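Local coordinates for protein methyltransferase WBDD (Escherichia coli, PDB 4AZS) that acts as a bifunctional kinase and methyltransferase that regulates the chain length of the O9a O antigen, and binds S-adenosylmethionine and an adenine nucleotide, at residues 33-38 with 105-110; 51-56 with 216-221; 348-353 with 458-463. One frame throughout, in Å; residues are numbered along the deposited sequence. Where two conformers were deposited one is given.

Contact 1. Residues 33-38 with 105-110; sequences FGHPEW and RALAEE. With SO4 (sulfate ion), chain M; SO4 (sulfate ion), chain G.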
loop_
_atom_site.group_PDB
_atom_site.type_symbol
_atom_site.label_atom_id
_atom_site.label_comp_id
_atom_site.label_asym_id
_atom_site.label_seq_id
_atom_site.Cartn_x
_atom_site.Cartn_y
_atom_site.Cartn_z
ATOM N N PHE A 33 20.953 -47.807 -11.961
ATOM C CA PHE A 33 20.645 -49.126 -12.477
ATOM C C PHE A 33 21.899 -49.764 -12.999
ATOM O O PHE A 33 22.569 -49.181 -13.821
ATOM C CB PHE A 33 19.665 -49.020 -13.637
ATOM C CG PHE A 33 19.216 -50.339 -14.144
ATOM C CD1 PHE A 33 18.146 -50.979 -13.563
ATOM C CD2 PHE A 33 19.850 -50.928 -15.223
ATOM C CE1 PHE A 33 17.737 -52.242 -14.009
ATOM C CE2 PHE A 33 19.442 -52.165 -15.690
ATOM C CZ PHE A 33 18.391 -52.831 -15.076
ATOM N N GLY A 34 22.212 -50.941 -12.475
ATOM C CA GLY A 34 23.353 -51.717 -12.913
ATOM C C GLY A 34 24.645 -51.268 -12.277
ATOM O O GLY A 34 25.643 -51.849 -12.557
ATOM N N HIS A 35 24.640 -50.220 -11.445
ATOM C CA HIS A 35 25.895 -49.641 -10.924
ATOM C C HIS A 35 25.911 -49.507 -9.451
ATOM O O HIS A 35 25.773 -48.418 -8.912
ATOM C CB HIS A 35 26.149 -48.314 -11.547
ATOM C CG HIS A 35 26.605 -48.432 -12.965
ATOM N ND1 HIS A 35 27.909 -48.551 -13.296
ATOM C CD2 HIS A 35 25.880 -48.546 -14.138
ATOM C CE1 HIS A 35 28.011 -48.700 -14.622
ATOM N NE2 HIS A 35 26.762 -48.696 -15.136
ATOM N N PRO A 36 26.076 -50.620 -8.764
ATOM C CA PRO A 36 25.930 -50.614 -7.323
ATOM C C PRO A 36 26.989 -49.798 -6.564
ATOM O O PRO A 36 26.833 -49.564 -5.380
ATOM C CB PRO A 36 25.998 -52.089 -6.961
ATOM C CG PRO A 36 26.766 -52.724 -8.072
ATOM C CD PRO A 36 26.421 -51.948 -9.302
ATOM N N GLU A 37 28.027 -49.339 -7.238
ATOM C CA GLU A 37 29.032 -48.499 -6.607
ATOM C C GLU A 37 28.453 -47.180 -6.069
ATOM O O GLU A 37 29.091 -46.592 -5.234
ATOM C CB GLU A 37 30.193 -48.220 -7.530
ATOM C CG GLU A 37 29.877 -47.422 -8.797
ATOM C CD GLU A 37 29.543 -48.313 -10.019
ATOM O OE1 GLU A 37 28.984 -49.410 -9.836
ATOM O OE2 GLU A 37 29.827 -47.930 -11.180
ATOM N N TRP A 38 27.273 -46.749 -6.551
ATOM C CA TRP A 38 26.590 -45.563 -6.035
ATOM C C TRP A 38 25.439 -45.856 -5.121
ATOM O O TRP A 38 24.747 -44.930 -4.729
ATOM C CB TRP A 38 26.101 -44.681 -7.192
ATOM C CG TRP A 38 27.253 -44.092 -7.925
ATOM C CD1 TRP A 38 28.201 -43.199 -7.423
ATOM C CD2 TRP A 38 27.674 -44.360 -9.306
ATOM N NE1 TRP A 38 29.140 -42.908 -8.381
ATOM C CE2 TRP A 38 28.873 -43.570 -9.533
ATOM C CE3 TRP A 38 27.208 -45.151 -10.311
ATOM C CZ2 TRP A 38 29.558 -43.605 -10.734
ATOM C CZ3 TRP A 38 27.876 -45.141 -11.529
ATOM C CH2 TRP A 38 29.028 -44.391 -11.730
ATOM N N ARG A 105 19.757 -41.885 -20.313
ATOM C CA ARG A 105 20.121 -42.296 -21.682
ATOM C C ARG A 105 21.417 -43.110 -21.735
ATOM O O ARG A 105 21.487 -44.085 -22.437
ATOM C CB ARG A 105 20.254 -41.103 -22.606
ATOM C CG ARG A 105 18.943 -40.402 -22.840
ATOM C CD ARG A 105 19.140 -39.254 -23.830
ATOM N NE ARG A 105 17.838 -38.731 -24.255
ATOM C CZ ARG A 105 17.564 -37.453 -24.495
ATOM N NH1 ARG A 105 18.491 -36.532 -24.348
ATOM N NH2 ARG A 105 16.341 -37.089 -24.866
ATOM N N ALA A 106 22.406 -42.697 -20.953
ATOM C CA ALA A 106 23.661 -43.410 -20.856
ATOM C C ALA A 106 23.425 -44.805 -20.281
ATOM O O ALA A 106 23.971 -45.774 -20.802
ATOM C CB ALA A 106 24.684 -42.616 -20.036
ATOM N N LEU A 107 22.571 -44.924 -19.252
ATOM C CA LEU A 107 22.170 -46.254 -18.756
ATOM C C LEU A 107 21.441 -47.100 -19.799
ATOM O O LEU A 107 21.741 -48.278 -19.949
ATOM C CB LEU A 107 21.335 -46.134 -17.508
ATOM C CG LEU A 107 22.117 -45.550 -16.324
ATOM C CD1 LEU A 107 21.102 -45.169 -15.265
ATOM C CD2 LEU A 107 23.163 -46.489 -15.755
ATOM N N ALA A 108 20.488 -46.518 -20.524
ATOM C CA ALA A 108 19.789 -47.259 -21.581
ATOM C C ALA A 108 20.766 -47.793 -22.620
ATOM O O ALA A 108 20.594 -48.904 -23.143
ATOM C CB ALA A 108 18.743 -46.374 -22.239
ATOM N N GLU A 109 21.792 -47.002 -22.929
ATOM C CA GLU A 109 22.783 -47.428 -23.911
ATOM C C GLU A 109 23.608 -48.583 -23.436
ATOM O O GLU A 109 24.100 -49.308 -24.246
ATOM C CB GLU A 109 23.698 -46.283 -24.316
ATOM C CG GLU A 109 23.009 -45.389 -25.320
ATOM C CD GLU A 109 23.571 -43.989 -25.354
ATOM O OE1 GLU A 109 24.699 -43.777 -24.842
ATOM O OE2 GLU A 109 22.870 -43.104 -25.899
ATOM N N GLU A 110 23.777 -48.751 -22.130
ATOM C CA GLU A 110 24.413 -49.950 -21.611
ATOM C C GLU A 110 23.510 -51.172 -21.718
ATOM O O GLU A 110 23.971 -52.272 -21.522
ATOM C CB GLU A 110 24.814 -49.765 -20.148
ATOM C CG GLU A 110 25.871 -48.692 -19.959
ATOM C CD GLU A 110 26.299 -48.575 -18.513
ATOM O OE1 GLU A 110 25.571 -49.074 -17.622
ATOM O OE2 GLU A 110 27.367 -47.980 -18.272
HETATM S S SO4 M . 16.270 -41.588 -25.369
HETATM O O1 SO4 M . 15.576 -40.757 -24.378
HETATM O O2 SO4 M . 16.537 -42.949 -24.759
HETATM O O3 SO4 M . 17.590 -40.948 -25.620
HETATM O O4 SO4 M . 15.547 -41.628 -26.681
HETATM S S SO4 G . 15.416 -33.974 -25.290
HETATM O O1 SO4 G . 15.458 -32.509 -25.069
HETATM O O2 SO4 G . 16.599 -34.571 -24.621
HETATM O O3 SO4 G . 15.440 -34.246 -26.748
HETATM O O4 SO4 G . 14.188 -34.593 -24.769
HETATM O O HOH W 1 23.184 -50.085 -16.552
#
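His35 and Glu110 make the direct polar link across the contact. NE2 of His35 donates to OE1 of Glu110 over 2.8 Å, with an N-H...O angle of 161°. The acceptor lies in the imidazole plane and offers its syn lone pair, while the carboxylate plane is turned 35° from the ring. Glu110 reaches the ring with a chain extended beyond CG, the two side chains coming from opposite directions. On the other nitrogen of the ring, His35 ND1 donates to OE2 of Glu37 at 2.9 Å, here 33° out of the carboxylate plane. Held at both nitrogens, the imidazole is fixed in rotation, and two carboxylates would be expected to stabilise its protonated form.

A water links the segments a second time, donating to Phe33 O at 2.9 Å and to Glu110 OE1 at 2.8 Å, so that OE1 accepts from both the ring and the water.

The setting is the S-adenosylmethionine-dependent methyltransferase fold: segment 33-38, in the connection between helices 18-24 and 47-64, lies against the last turns of helix 98-109, and the side chain of Phe33 lies about 12 Å from the bound S-adenosylmethionine.

Van der Waals contact centres on Leu107, which is buried. Leu107 CD2 touches the carbonyl O of Phe33 at 3.4 Å and lies 3.8 Å from His35 CD2, obliquely to the imidazole. A loose apolar pair, Phe33 CB with Leu107 CD1 at 4.4 Å, adds to it. The phenyl ring of Phe33 leads away from the helical segment to pack on Leu82 and Ser83 of helix 79-86; Leu107 also touches Leu82.

Contact 2. Residues 51-56 with 216-221; sequences DLITEQ and RPMYLV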
loop_
_atom_site.group_PDB
_atom_site.type_symbol
_atom_site.label_atom_id
_atom_site.label_comp_id
_atom_site.label_asym_id
_atom_site.label_seq_id
_atom_site.Cartn_x
_atom_site.Cartn_y
_atom_site.Cartn_z
ATOM N N ASP A 51 9.692 -53.556 -5.718
ATOM C CA ASP A 51 8.979 -54.841 -5.431
ATOM C C ASP A 51 7.490 -54.685 -5.638
ATOM O O ASP A 51 6.836 -55.483 -6.329
ATOM C CB ASP A 51 9.305 -55.361 -4.010
ATOM C CG ASP A 51 10.821 -55.723 -3.832
ATOM O OD1 ASP A 51 11.506 -56.007 -4.842
ATOM O OD2 ASP A 51 11.362 -55.671 -2.701
ATOM N N LEU A 52 6.919 -53.607 -5.112
ATOM C CA LEU A 52 5.500 -53.441 -5.240
ATOM C C LEU A 52 5.089 -53.083 -6.686
ATOM O O LEU A 52 4.083 -53.577 -7.224
ATOM C CB LEU A 52 5.066 -52.365 -4.262
ATOM C CG LEU A 52 3.618 -52.293 -3.914
ATOM C CD1 LEU A 52 3.068 -53.636 -3.458
ATOM C CD2 LEU A 52 3.459 -51.285 -2.783
ATOM N N ILE A 53 5.859 -52.224 -7.327
ATOM C CA ILE A 53 5.495 -51.758 -8.667
ATOM C C ILE A 53 5.589 -52.932 -9.695
ATOM O O ILE A 53 4.750 -53.049 -10.565
ATOM C CB ILE A 53 6.365 -50.570 -9.089
ATOM C CG1 ILE A 53 5.888 -49.318 -8.373
ATOM C CG2 ILE A 53 6.311 -50.318 -10.568
ATOM C CD1 ILE A 53 6.888 -48.191 -8.499
ATOM N N THR A 54 6.601 -53.789 -9.559
ATOM C CA THR A 54 6.730 -54.957 -10.429
ATOM C C THR A 54 5.576 -55.953 -10.242
ATOM O O THR A 54 5.126 -56.569 -11.199
ATOM C CB THR A 54 8.060 -55.678 -10.203
ATOM O OG1 THR A 54 8.106 -56.155 -8.875
ATOM C CG2 THR A 54 9.237 -54.765 -10.375
ATOM N N GLU A 55 5.085 -56.108 -9.016
ATOM C CA GLU A 55 3.910 -56.947 -8.753
ATOM C C GLU A 55 2.682 -56.400 -9.509
ATOM O O GLU A 55 1.939 -57.134 -10.156
ATOM C CB GLU A 55 3.664 -57.017 -7.242
ATOM C CG GLU A 55 2.224 -57.200 -6.772
ATOM C CD GLU A 55 2.106 -57.152 -5.238
ATOM O OE1 GLU A 55 3.091 -57.496 -4.527
ATOM O OE2 GLU A 55 1.022 -56.777 -4.740
ATOM N N GLN A 56 2.477 -55.090 -9.457
ATOM C CA GLN A 56 1.347 -54.473 -10.118
ATOM C C GLN A 56 1.533 -54.495 -11.636
ATOM O O GLN A 56 0.571 -54.717 -12.358
ATOM C CB GLN A 56 1.170 -53.027 -9.648
ATOM C CG GLN A 56 0.666 -52.866 -8.209
ATOM C CD GLN A 56 -0.631 -53.611 -7.951
ATOM O OE1 GLN A 56 -1.485 -53.782 -8.834
ATOM N NE2 GLN A 56 -0.741 -54.137 -6.774
ATOM N N ARG A 216 5.424 -41.995 2.963
ATOM C CA ARG A 216 4.556 -41.585 1.891
ATOM C C ARG A 216 3.728 -42.785 1.410
ATOM O O ARG A 216 4.267 -43.853 1.103
ATOM C CB ARG A 216 5.362 -41.002 0.742
ATOM C CG ARG A 216 6.106 -39.741 1.088
ATOM C CD ARG A 216 6.853 -39.163 -0.108
ATOM N NE ARG A 216 7.418 -37.898 0.320
ATOM C CZ ARG A 216 8.481 -37.320 -0.216
ATOM N NH1 ARG A 216 9.049 -37.839 -1.285
ATOM N NH2 ARG A 216 8.995 -36.248 0.361
ATOM N N PRO A 217 2.418 -42.594 1.316
ATOM C CA PRO A 217 1.534 -43.604 0.794
ATOM C C PRO A 217 1.669 -43.726 -0.745
ATOM O O PRO A 217 1.979 -42.750 -1.445
ATOM C CB PRO A 217 0.142 -43.090 1.230
ATOM C CG PRO A 217 0.299 -41.608 1.148
ATOM C CD PRO A 217 1.692 -41.345 1.631
ATOM N N MET A 218 1.543 -44.946 -1.221
ATOM C CA MET A 218 1.484 -45.277 -2.627
ATOM C C MET A 218 0.058 -45.753 -2.927
ATOM O O MET A 218 -0.440 -46.655 -2.256
ATOM C CB MET A 218 2.467 -46.406 -2.915
ATOM C CG MET A 218 2.505 -46.809 -4.358
ATOM S SD MET A 218 3.765 -48.015 -4.842
ATOM C CE MET A 218 5.208 -46.990 -4.739
ATOM N N TYR A 219 -0.558 -45.148 -3.928
ATOM C CA TYR A 219 -1.890 -45.473 -4.398
ATOM C C TYR A 219 -1.876 -46.048 -5.798
ATOM O O TYR A 219 -1.080 -45.671 -6.629
ATOM C CB TYR A 219 -2.735 -44.204 -4.413
ATOM C CG TYR A 219 -3.074 -43.709 -3.005
ATOM C CD1 TYR A 219 -4.123 -44.288 -2.265
ATOM C CD2 TYR A 219 -2.276 -42.753 -2.374
ATOM C CE1 TYR A 219 -4.382 -43.864 -0.967
ATOM C CE2 TYR A 219 -2.546 -42.330 -1.078
ATOM C CZ TYR A 219 -3.593 -42.870 -0.416
ATOM O OH TYR A 219 -3.801 -42.462 0.842
ATOM N N LEU A 220 -2.775 -46.972 -6.030
ATOM C CA LEU A 220 -3.063 -47.520 -7.322
ATOM C C LEU A 220 -4.406 -46.932 -7.745
ATOM O O LEU A 220 -5.402 -47.033 -7.020
ATOM C CB LEU A 220 -3.198 -49.023 -7.192
ATOM C CG LEU A 220 -3.486 -49.791 -8.462
ATOM C CD1 LEU A 220 -2.421 -49.632 -9.522
ATOM C CD2 LEU A 220 -3.634 -51.253 -8.097
ATOM N N VAL A 221 -4.442 -46.296 -8.891
ATOM C CA VAL A 221 -5.624 -45.489 -9.287
ATOM C C VAL A 221 -6.039 -45.916 -10.696
ATOM O O VAL A 221 -5.176 -46.227 -11.530
ATOM C CB VAL A 221 -5.247 -44.015 -9.299
ATOM C CG1 VAL A 221 -6.345 -43.139 -9.809
ATOM C CG2 VAL A 221 -4.764 -43.560 -7.946
#
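Met218 carries its CG anti to the backbone N (chi1 -179°) and stays extended through chi2, which projects the sulfur from strand 216-222 toward helix 47-64; a bend at chi3 (-72°) then turns the methyl aside. The side chain of Leu52 slides past that of Met218 in the opposite direction, bringing Leu52 CD2 to 3.9 Å from Met218 SD. The turned methyl reaches the next residue of the helix: Met218 CE is 4.3 Å from Ile53 CD1, a looser approach. The thioether is thus met by one branch of Leu52 at the sulfur and by the end of Ile53 at the methyl.

One step along the same face of the strand, Leu220 and Gln56 come from opposite directions. Leu220 CD2 lies 3.4 Å from Gln56 OE1 and 3.8 Å from Gln56 CD, so a methyl branch abuts the carbonyl end of the amide. The NE2 of Gln56 makes a weak hydrogen bond to Asn229.

The axes of the two short segments run 7° from parallel at a closest approach of 11.2 Å, a helix laid along a strand. Helix 47-64 here covers the mixed seven-stranded sheet of the methyltransferase fold, where strand 216-222 is antiparallel to both of its neighbours; Ile171 and Phe207 on those strands extend the apolar patch. No hydrogen bond joins the segments, and four of the five touching residues are buried, so cohesion here rests on dispersion and hydrophobic burial, with the amide of Gln56 the polar group at the interface.

Contact 3. Residues 348-353 with 458-463; sequences LLRSLA and LFEKKA. With SO4 (sulfate ion), chain L.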
loop_
_atom_site.group_PDB
_atom_site.type_symbol
_atom_site.label_atom_id
_atom_site.label_comp_id
_atom_site.label_asym_id
_atom_site.label_seq_id
_atom_site.Cartn_x
_atom_site.Cartn_y
_atom_site.Cartn_z
ATOM N N LEU A 348 -41.168 -59.720 -2.352
ATOM C CA LEU A 348 -40.271 -59.388 -1.242
ATOM C C LEU A 348 -40.687 -60.154 0.010
ATOM O O LEU A 348 -39.851 -60.754 0.691
ATOM C CB LEU A 348 -40.302 -57.889 -1.018
ATOM C CG LEU A 348 -39.144 -57.289 -0.240
ATOM C CD1 LEU A 348 -37.815 -57.485 -0.976
ATOM C CD2 LEU A 348 -39.431 -55.816 -0.001
ATOM N N LEU A 349 -41.992 -60.178 0.294
ATOM C CA LEU A 349 -42.478 -60.880 1.458
ATOM C C LEU A 349 -42.198 -62.348 1.380
ATOM O O LEU A 349 -41.841 -62.965 2.387
ATOM C CB LEU A 349 -43.982 -60.674 1.662
ATOM C CG LEU A 349 -44.283 -59.381 2.400
ATOM C CD1 LEU A 349 -45.770 -59.090 2.383
ATOM C CD2 LEU A 349 -43.738 -59.499 3.822
ATOM N N ARG A 350 -42.358 -62.921 0.190
ATOM C CA ARG A 350 -42.007 -64.317 0.023
ATOM C C ARG A 350 -40.534 -64.565 0.365
ATOM O O ARG A 350 -40.219 -65.525 1.050
ATOM C CB ARG A 350 -42.359 -64.834 -1.385
ATOM C CG ARG A 350 -43.866 -65.024 -1.578
ATOM C CD ARG A 350 -44.239 -65.755 -2.874
ATOM N NE ARG A 350 -43.915 -64.975 -4.073
ATOM C CZ ARG A 350 -44.693 -64.043 -4.624
ATOM N NH1 ARG A 350 -45.862 -63.716 -4.099
ATOM N NH2 ARG A 350 -44.280 -63.422 -5.712
ATOM N N SER A 351 -39.626 -63.701 -0.061
ATOM C CA SER A 351 -38.235 -63.988 0.228
ATOM C C SER A 351 -37.943 -63.747 1.726
ATOM O O SER A 351 -37.155 -64.486 2.336
ATOM C CB SER A 351 -37.277 -63.203 -0.697
ATOM O OG SER A 351 -37.168 -61.850 -0.309
ATOM N N LEU A 352 -38.611 -62.757 2.334
ATOM C CA LEU A 352 -38.409 -62.488 3.758
ATOM C C LEU A 352 -38.930 -63.641 4.617
ATOM O O LEU A 352 -38.292 -64.053 5.609
ATOM C CB LEU A 352 -39.051 -61.155 4.182
ATOM C CG LEU A 352 -38.437 -59.915 3.510
ATOM C CD1 LEU A 352 -39.241 -58.671 3.825
ATOM C CD2 LEU A 352 -36.980 -59.714 3.899
ATOM N N ALA A 353 -40.067 -64.198 4.230
ATOM C CA ALA A 353 -40.593 -65.364 4.957
ATOM C C ALA A 353 -39.654 -66.576 4.846
ATOM O O ALA A 353 -39.484 -67.316 5.798
ATOM C CB ALA A 353 -41.980 -65.711 4.468
ATOM N N LEU A 458 -50.971 -63.364 5.718
ATOM C CA LEU A 458 -52.083 -62.442 5.752
ATOM C C LEU A 458 -52.081 -61.630 4.446
ATOM O O LEU A 458 -53.148 -61.321 3.911
ATOM C CB LEU A 458 -52.060 -61.561 6.998
ATOM C CG LEU A 458 -52.483 -62.227 8.302
ATOM C CD1 LEU A 458 -52.243 -61.320 9.494
ATOM C CD2 LEU A 458 -53.937 -62.633 8.278
ATOM N N PHE A 459 -50.898 -61.316 3.921
ATOM C CA PHE A 459 -50.803 -60.575 2.693
ATOM C C PHE A 459 -51.471 -61.306 1.534
ATOM O O PHE A 459 -52.234 -60.719 0.798
ATOM C CB PHE A 459 -49.354 -60.271 2.325
ATOM C CG PHE A 459 -49.214 -59.674 0.953
ATOM C CD1 PHE A 459 -49.316 -58.308 0.773
ATOM C CD2 PHE A 459 -49.040 -60.494 -0.159
ATOM C CE1 PHE A 459 -49.199 -57.750 -0.492
ATOM C CE2 PHE A 459 -48.924 -59.946 -1.428
ATOM C CZ PHE A 459 -48.986 -58.574 -1.589
ATOM N N GLU A 460 -51.209 -62.593 1.409
ATOM C CA GLU A 460 -51.841 -63.424 0.382
ATOM C C GLU A 460 -53.372 -63.547 0.469
ATOM O O GLU A 460 -54.040 -63.840 -0.509
ATOM C CB GLU A 460 -51.199 -64.817 0.412
ATOM C CG GLU A 460 -49.788 -64.808 -0.208
ATOM C CD GLU A 460 -48.950 -66.048 0.126
ATOM O OE1 GLU A 460 -49.468 -66.974 0.807
ATOM O OE2 GLU A 460 -47.755 -66.092 -0.288
ATOM N N LYS A 461 -53.951 -63.320 1.639
ATOM C CA LYS A 461 -55.373 -63.470 1.787
ATOM C C LYS A 461 -56.024 -62.123 2.029
ATOM O O LYS A 461 -57.158 -62.060 2.506
ATOM C CB LYS A 461 -55.649 -64.404 2.963
ATOM C CG LYS A 461 -55.027 -65.785 2.793
ATOM C CD LYS A 461 -55.807 -66.646 1.798
ATOM C CE LYS A 461 -55.089 -67.966 1.559
ATOM N NZ LYS A 461 -55.982 -69.060 1.099
ATOM N N LYS A 462 -55.298 -61.040 1.744
ATOM C CA LYS A 462 -55.776 -59.724 2.155
ATOM C C LYS A 462 -57.150 -59.379 1.550
ATOM O O LYS A 462 -57.930 -58.709 2.195
ATOM C CB LYS A 462 -54.759 -58.609 1.892
ATOM C CG LYS A 462 -54.395 -58.417 0.440
ATOM C CD LYS A 462 -53.278 -57.393 0.327
ATOM C CE LYS A 462 -52.832 -57.225 -1.118
ATOM N NZ LYS A 462 -52.461 -58.555 -1.689
ATOM N N ALA A 463 -57.462 -59.875 0.353
ATOM C CA ALA A 463 -58.771 -59.584 -0.249
ATOM C C ALA A 463 -59.933 -60.168 0.553
ATOM O O ALA A 463 -61.042 -59.709 0.423
ATOM C CB ALA A 463 -58.819 -60.051 -1.699
HETATM S S SO4 L . -41.154 -64.923 -6.624
HETATM O O1 SO4 L . -42.155 -64.106 -5.907
HETATM O O2 SO4 L . -40.846 -66.126 -5.813
HETATM O O3 SO4 L . -39.919 -64.126 -6.868
HETATM O O4 SO4 L . -41.741 -65.316 -7.927
#
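Leu349 and Phe459 form the close-packed part of this contact, where CD1 of Leu349 rests 3.8 Å from both CB and CG of Phe459. The leucine methyl therefore sits at the root of the aromatic side chain, its approach to the ring oblique, and the two side chains cross at a slant. With its CG anti to the backbone N (chi1 172°), Phe459 presents CB and CG to the methyl of Leu349. Both residues are buried, and their CA atoms, 8.4 Å apart, are the nearest pair between the two backbones. One face of the Phe459 ring is covered by Lys462 NZ, 3.4 Å above the plane and offset toward the rim; this ammonium also forms a salt bridge to Glu342.

The solvent side is looser. Arg350 and Glu460, both exposed, meet through the aliphatic part of the arginine: Arg350 CG is 4.2 Å from Glu460 OE2. Their charged ends do not touch, Arg350 NH1 and Glu460 OE2 being 4.9 Å apart, so any attraction between them is at longer range than a salt bridge. A bend at chi3 (-67°) redirects the guanidinium, and a sulfate ion, probably from the crystallisation liquor, lies at its edge; the ion's placement is doubtful and the details of that pairing carry little weight. No hydrogen bond crosses between the segments, and together they bury 137 Å², a modest area.

This is helix packing within the kinase part of the chain. Helix 341-357 meets the C-terminal end of helix 452-460, with Leu349 also touching Leu456; Phe403 of helix 397-410 lies against Leu348, Leu349 and Leu352, and Trp438 of helix 435-443 touches Leu349 and packs edge-to-face with Phe459.

Contacts 1 and 2 belong to the methyltransferase part of the chain and contact 3 to the kinase part. The first two cross along the sequence, in the order 33-38, 51-56, 105-110, 216-221, with centres 23 Å apart and nearest atoms about 10 Å apart; segments 33-38 and 51-56 are joined by the loop that enters helix 47-64. Together they tie the N-terminal region to helix 98-109 and to strand 216-222. Contact 3 follows in series, on the opposite side of the chain's centre, with its own centre 74 Å from contact 1 and 52 Å from contact 2. This separation agrees with an elongated, bifunctional enzyme.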